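Local coordinates for protein fiber KNOB domain (Avirulent turkey hemorrhagic enteritis virus, PDB 4D63) that forms the trimeric carboxy-terminal head of the turkey adenovirus 3 fibre, which binds sialic acid and so probably takes part in attachment to host cells, at residues A[134-139]-A[171-176]; A[141-146]-A[165-170]. One frame throughout, in Å; residues are numbered along the deposited sequence.

Overall arrangement
Contacts 1 and 2 lie side by side at one end of the head domain's antiparallel sheet, their centres about 7 Å apart. They share the hairpin of strands 129-137 and 142-154: in contact 1 its first strand pairs with 171-176, and in contact 2 its second is lined by the loop 165-170, which leads directly on to 171-176. Contact 2 is thus nested inside the loop closed by contact 1. The two meet at Val-135 N and Phe-143 O, 2.9 Å apart in a probable hydrogen bond, and where Leu-137 packs on Val-167. The sialic acid pocket includes Thr-152, Val-153 and Lys-154, farther along strand 142-154, with Glu-125, Asn-155 and Gly-156; none belongs to either contact.

Contact 1. Residues A[134-139]-A[171-176]; sequences EVILEN and IKMIKI
Ile-136 sets CG1 beside its backbone N (chi1 -40°) and Met-173 carries CG anti to its own (chi1 170°), which lays the two side chains side by side on the more open face, Ile-136 CG1 against Met-173 CB at 4.0 Å. Next to them Glu-134 and Lys-175 run alongside each other without their charges meeting; Glu-134 OE2 is hydrogen-bonded to Ser-142 OG, and Lys-175 NZ forms a salt bridge with Glu-99 on the neighbouring strand 98-101. Strands 134-137 and 173-176 run antiparallel at 163°. Lys-175 N donates to Glu-134 O at 2.8 Å, Glu-134 N answers to Lys-175 O, and Ile-136 N reaches Met-173 O at 2.7 Å. The register then slips by one residue in a classic beta bulge, where Ile-136 O accepts from both Lys-172 N (2.8 Å) and Met-173 N (3.2 Å), each donor in the carbonyl plane. The bent Lys-172 chain starts with CB 3.5 Å from Ile-136 O and brings CE to 4.2 Å from Ile-136 CG2; its NZ has a weak hydrogen bond to Asn-140 OD1. Away from that face Leu-137 CD2 comes against Ile-171 CG1 at 3.8 Å. Val-135 also packs on Ile-171, but too tightly in the model for the detail to be trusted. Ile-174 and Ile-171 both touch Tyr-114 of strand 113-120. Two N-H groups converging on one carbonyl leave both bulge donors satisfied although the register slips, just where the chain turns a corner at Lys-172. With Ser-142 and Glu-99 serving their polar ends, Glu-134 and Lys-175 meet chiefly through backbone bonds and aliphatic parts rather than as an ion pair.

Contact 2. Residues A[141-146]-A[165-170]; sequences SSFIQV and NPVPGN
Asn-165 OD1 is linked to the backbone of Val-146 by a water that donates to it at 2.9 Å and accepts from Val-146 N at 3.1 Å. A second water donates to Val-146 O and accepts from Asn-165 ND2, so both ends of the asparagine amide hold the strand through solvent. The direct grip comes from Gln-145, whose extended chain (chi2 177°) carries its amide past the Asn-165 side chain in the opposite direction, the two amide planes 49° apart. Asn-165 N donates to Gln-145 OE1 at 3.1 Å, although the placing of that oxygen is less sure; the bond from Gln-145 NE2 to Asn-165 O is weak. Gln-145 NE2 also lies 3.4 Å from Val-167 CG1. That methyl reaches on to Phe-143 CD1, and beyond it Pro-168 CG meets Phe-143 CZ at 3.8 Å, both carbons oblique to the ring. An inverse gamma turn about Pro-168 bends the loop here, its Gly-169 N to Val-167 O bond weak. At the other end Val-146 faces the trimer partners, packing on Phe-148 of the second subunit and Val-146 of the third. The loop 165-170 is therefore held to residues 142-146 by side-chain and water-mediated bonds around Asn-165 and by apolar packing around Phe-143, with no direct backbone-to-backbone hydrogen bond between them.

Contact 1. Residues A[134-139]-A[171-176]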
loop_
_atom_site.group_PDB
_atom_site.type_symbol
_atom_site.label_atom_id
_atom_site.label_comp_id
_atom_site.label_asym_id
_atom_site.label_seq_id
_atom_site.Cartn_x
_atom_site.Cartn_y
_atom_site.Cartn_z
ATOM N N GLU A 134 -8.689 11.879 -5.474
ATOM C CA GLU A 134 -9.723 12.851 -5.338
ATOM C C GLU A 134 -10.593 12.646 -6.553
ATOM O O GLU A 134 -10.107 12.633 -7.675
ATOM C CB GLU A 134 -9.152 14.266 -5.272
ATOM C CG GLU A 134 -10.221 15.295 -4.991
ATOM C CD GLU A 134 -9.682 16.683 -4.752
ATOM O OE1 GLU A 134 -8.468 16.925 -4.956
ATOM O OE2 GLU A 134 -10.498 17.535 -4.357
ATOM N N VAL A 135 -11.878 12.436 -6.303
ATOM C CA VAL A 135 -12.849 12.087 -7.320
ATOM C C VAL A 135 -13.737 13.312 -7.475
ATOM O O VAL A 135 -14.416 13.690 -6.528
ATOM C CB VAL A 135 -13.652 10.882 -6.841
ATOM C CG1 VAL A 135 -14.838 10.637 -7.744
ATOM C CG2 VAL A 135 -12.754 9.648 -6.793
ATOM N N ILE A 136 -13.667 13.968 -8.635
ATOM C CA ILE A 136 -14.422 15.201 -8.895
ATOM C C ILE A 136 -15.710 14.836 -9.650
ATOM O O ILE A 136 -15.633 14.252 -10.741
ATOM C CB ILE A 136 -13.671 16.208 -9.818
ATOM C CG1 ILE A 136 -12.178 16.320 -9.542
ATOM C CG2 ILE A 136 -14.315 17.586 -9.746
ATOM C CD1 ILE A 136 -11.861 16.738 -8.152
ATOM N N LEU A 137 -16.869 15.195 -9.096
ATOM C CA LEU A 137 -18.155 14.961 -9.763
ATOM C C LEU A 137 -18.460 16.052 -10.789
ATOM O O LEU A 137 -17.851 17.133 -10.770
ATOM C CB LEU A 137 -19.282 14.889 -8.729
ATOM C CG LEU A 137 -19.224 13.756 -7.712
ATOM C CD1 LEU A 137 -20.527 13.670 -6.951
ATOM C CD2 LEU A 137 -18.952 12.429 -8.392
ATOM N N GLU A 138 -19.425 15.790 -11.671
ATOM C CA GLU A 138 -19.822 16.780 -12.699
ATOM C C GLU A 138 -20.326 18.129 -12.145
ATOM O O GLU A 138 -20.156 19.160 -12.798
ATOM C CB GLU A 138 -20.820 16.187 -13.699
ATOM C CG GLU A 138 -20.117 15.701 -14.969
ATOM C CD GLU A 138 -20.880 14.631 -15.727
ATOM O OE1 GLU A 138 -22.113 14.519 -15.545
ATOM O OE2 GLU A 138 -20.229 13.898 -16.508
ATOM N N ASN A 139 -20.899 18.108 -10.944
ATOM C CA ASN A 139 -21.345 19.317 -10.246
ATOM C C ASN A 139 -20.218 19.951 -9.414
ATOM O O ASN A 139 -20.474 20.728 -8.483
ATOM C CB ASN A 139 -22.526 18.982 -9.333
ATOM C CG ASN A 139 -22.133 18.082 -8.180
ATOM O OD1 ASN A 139 -20.969 17.710 -8.047
ATOM N ND2 ASN A 139 -23.106 17.705 -7.350
ATOM N N ILE A 171 -18.790 10.911 -12.301
ATOM C CA ILE A 171 -17.428 11.407 -12.129
ATOM C C ILE A 171 -16.940 12.099 -13.402
ATOM O O ILE A 171 -17.036 11.552 -14.499
ATOM C CB ILE A 171 -16.509 10.251 -11.665
ATOM C CG1 ILE A 171 -16.901 9.875 -10.233
ATOM C CG2 ILE A 171 -15.033 10.620 -11.701
ATOM C CD1 ILE A 171 -16.291 8.582 -9.748
ATOM N N LYS A 172 -16.447 13.326 -13.225
ATOM C CA LYS A 172 -15.818 14.121 -14.279
ATOM C C LYS A 172 -14.304 13.783 -14.348
ATOM O O LYS A 172 -13.671 13.792 -15.404
ATOM C CB LYS A 172 -16.014 15.617 -13.942
ATOM C CG LYS A 172 -15.637 16.623 -15.036
ATOM C CD LYS A 172 -14.853 17.839 -14.508
ATOM C CE LYS A 172 -15.655 18.730 -13.555
ATOM N NZ LYS A 172 -16.814 19.386 -14.227
ATOM N N MET A 173 -13.718 13.485 -13.203
ATOM C CA MET A 173 -12.278 13.414 -13.147
ATOM C C MET A 173 -11.847 12.695 -11.880
ATOM O O MET A 173 -12.483 12.831 -10.828
ATOM C CB MET A 173 -11.699 14.839 -13.208
ATOM C CG MET A 173 -10.207 14.958 -12.934
ATOM S SD MET A 173 -9.571 16.646 -13.068
ATOM C CE MET A 173 -8.964 16.755 -14.737
ATOM N N ILE A 174 -10.776 11.931 -12.001
ATOM C CA ILE A 174 -10.125 11.310 -10.879
ATOM C C ILE A 174 -8.705 11.853 -10.869
ATOM O O ILE A 174 -8.004 11.779 -11.895
ATOM C CB ILE A 174 -10.125 9.768 -11.049
ATOM C CG1 ILE A 174 -11.574 9.260 -11.036
ATOM C CG2 ILE A 174 -9.347 9.085 -9.956
ATOM C CD1 ILE A 174 -11.740 7.790 -11.330
ATOM N N LYS A 175 -8.290 12.389 -9.725
ATOM C CA LYS A 175 -6.893 12.766 -9.492
ATOM C C LYS A 175 -6.190 11.772 -8.561
ATOM O O LYS A 175 -6.655 11.507 -7.441
ATOM C CB LYS A 175 -6.827 14.126 -8.830
ATOM C CG LYS A 175 -7.437 15.272 -9.619
ATOM C CD LYS A 175 -7.138 16.595 -8.919
ATOM C CE LYS A 175 -7.797 17.763 -9.640
ATOM N NZ LYS A 175 -6.819 18.830 -9.959
ATOM N N ILE A 176 -5.100 11.184 -9.031
ATOM C CA ILE A 176 -4.260 10.351 -8.189
ATOM C C ILE A 176 -3.214 11.263 -7.596
ATOM O O ILE A 176 -2.378 11.789 -8.314
ATOM C CB ILE A 176 -3.599 9.215 -8.983
ATOM C CG1 ILE A 176 -4.675 8.329 -9.608
ATOM C CG2 ILE A 176 -2.668 8.388 -8.083
ATOM C CD1 ILE A 176 -4.115 7.342 -10.586
#

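Contact 2. Residues A[141-146]-A[165-170]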
loop_
_atom_site.group_PDB
_atom_site.type_symbol
_atom_site.label_atom_id
_atom_site.label_comp_id
_atom_site.label_asym_id
_atom_site.label_seq_id
_atom_site.Cartn_x
_atom_site.Cartn_y
_atom_site.Cartn_z
ATOM N N SER A 141 -18.484 19.026 -6.949
ATOM C CA SER A 141 -18.182 18.448 -5.630
ATOM C C SER A 141 -17.101 17.365 -5.816
ATOM O O SER A 141 -16.896 16.849 -6.939
ATOM C CB SER A 141 -19.426 17.882 -4.924
ATOM O OG SER A 141 -20.240 17.172 -5.829
ATOM N N SER A 142 -16.393 17.060 -4.726
ATOM C CA SER A 142 -15.272 16.157 -4.784
ATOM C C SER A 142 -15.181 15.358 -3.496
ATOM O O SER A 142 -15.611 15.819 -2.428
ATOM C CB SER A 142 -13.956 16.918 -5.078
ATOM O OG SER A 142 -13.282 17.342 -3.904
ATOM N N PHE A 143 -14.639 14.143 -3.622
ATOM C CA PHE A 143 -14.486 13.234 -2.496
ATOM C C PHE A 143 -13.070 12.681 -2.468
ATOM O O PHE A 143 -12.536 12.223 -3.483
ATOM C CB PHE A 143 -15.556 12.129 -2.572
ATOM C CG PHE A 143 -16.956 12.686 -2.579
ATOM C CD1 PHE A 143 -17.512 13.192 -3.755
ATOM C CD2 PHE A 143 -17.682 12.790 -1.395
ATOM C CE1 PHE A 143 -18.773 13.766 -3.759
ATOM C CE2 PHE A 143 -18.950 13.359 -1.395
ATOM C CZ PHE A 143 -19.493 13.846 -2.578
ATOM N N ILE A 144 -12.453 12.751 -1.303
ATOM C CA ILE A 144 -11.166 12.154 -1.097
ATOM C C ILE A 144 -11.417 10.729 -0.674
ATOM O O ILE A 144 -12.215 10.494 0.243
ATOM C CB ILE A 144 -10.377 12.876 0.015
ATOM C CG1 ILE A 144 -10.179 14.355 -0.338
ATOM C CG2 ILE A 144 -9.039 12.177 0.286
ATOM C CD1 ILE A 144 -9.254 14.584 -1.525
ATOM N N GLN A 145 -10.690 9.800 -1.297
ATOM C CA GLN A 145 -10.853 8.361 -1.087
ATOM C C GLN A 145 -9.540 7.640 -1.141
ATOM O O GLN A 145 -8.613 8.091 -1.805
ATOM C CB GLN A 145 -11.733 7.773 -2.194
ATOM C CG GLN A 145 -13.192 8.166 -2.070
ATOM C CD GLN A 145 -14.042 7.656 -3.203
ATOM O OE1 GLN A 145 -13.543 7.036 -4.138
ATOM N NE2 GLN A 145 -15.337 7.939 -3.142
ATOM N N VAL A 146 -9.483 6.496 -0.461
ATOM C CA VAL A 146 -8.478 5.476 -0.726
ATOM C C VAL A 146 -8.903 4.678 -1.966
ATOM O O VAL A 146 -9.936 3.959 -1.955
ATOM C CB VAL A 146 -8.296 4.514 0.446
ATOM C CG1 VAL A 146 -7.122 3.581 0.186
ATOM C CG2 VAL A 146 -8.115 5.300 1.755
ATOM N N ASN A 165 -14.759 4.167 -4.152
ATOM C CA ASN A 165 -16.005 4.003 -3.453
ATOM C C ASN A 165 -17.158 4.680 -4.210
ATOM O O ASN A 165 -16.932 5.536 -5.087
ATOM C CB ASN A 165 -15.920 4.642 -2.057
ATOM C CG ASN A 165 -14.685 4.234 -1.269
ATOM O OD1 ASN A 165 -14.068 5.076 -0.585
ATOM N ND2 ASN A 165 -14.333 2.956 -1.324
ATOM N N PRO A 166 -18.406 4.347 -3.829
ATOM C CA PRO A 166 -19.562 5.022 -4.424
ATOM C C PRO A 166 -19.552 6.532 -4.222
ATOM O O PRO A 166 -19.196 7.013 -3.148
ATOM C CB PRO A 166 -20.763 4.415 -3.670
ATOM C CG PRO A 166 -20.260 3.147 -3.066
ATOM C CD PRO A 166 -18.811 3.390 -2.775
ATOM N N VAL A 167 -19.958 7.268 -5.246
ATOM C CA VAL A 167 -20.168 8.718 -5.106
ATOM C C VAL A 167 -21.564 9.102 -5.617
ATOM O O VAL A 167 -22.082 8.474 -6.561
ATOM C CB VAL A 167 -19.092 9.555 -5.835
ATOM C CG1 VAL A 167 -17.728 9.355 -5.182
ATOM C CG2 VAL A 167 -19.037 9.197 -7.309
ATOM N N PRO A 168 -22.174 10.133 -4.988
ATOM C CA PRO A 168 -23.509 10.614 -5.337
ATOM C C PRO A 168 -23.460 11.528 -6.546
ATOM O O PRO A 168 -23.654 12.742 -6.431
ATOM C CB PRO A 168 -23.930 11.387 -4.088
ATOM C CG PRO A 168 -22.659 11.898 -3.529
ATOM C CD PRO A 168 -21.644 10.824 -3.793
ATOM N N GLY A 169 -23.165 10.926 -7.691
ATOM C CA GLY A 169 -23.100 11.639 -8.949
ATOM C C GLY A 169 -22.201 10.893 -9.906
ATOM O O GLY A 169 -21.591 9.906 -9.526
ATOM N N ASN A 170 -22.176 11.353 -11.154
ATOM C CA ASN A 170 -21.215 10.909 -12.158
ATOM C C ASN A 170 -19.868 11.639 -12.021
ATOM O O ASN A 170 -19.820 12.842 -11.729
ATOM C CB ASN A 170 -21.741 11.161 -13.575
ATOM C CG ASN A 170 -22.914 10.269 -13.941
ATOM O OD1 ASN A 170 -23.242 9.301 -13.246
ATOM N ND2 ASN A 170 -23.549 10.592 -15.057
HETATM O O HOH W 1 -12.033 6.151 1.220
HETATM O O HOH W 2 -11.499 2.866 0.318
#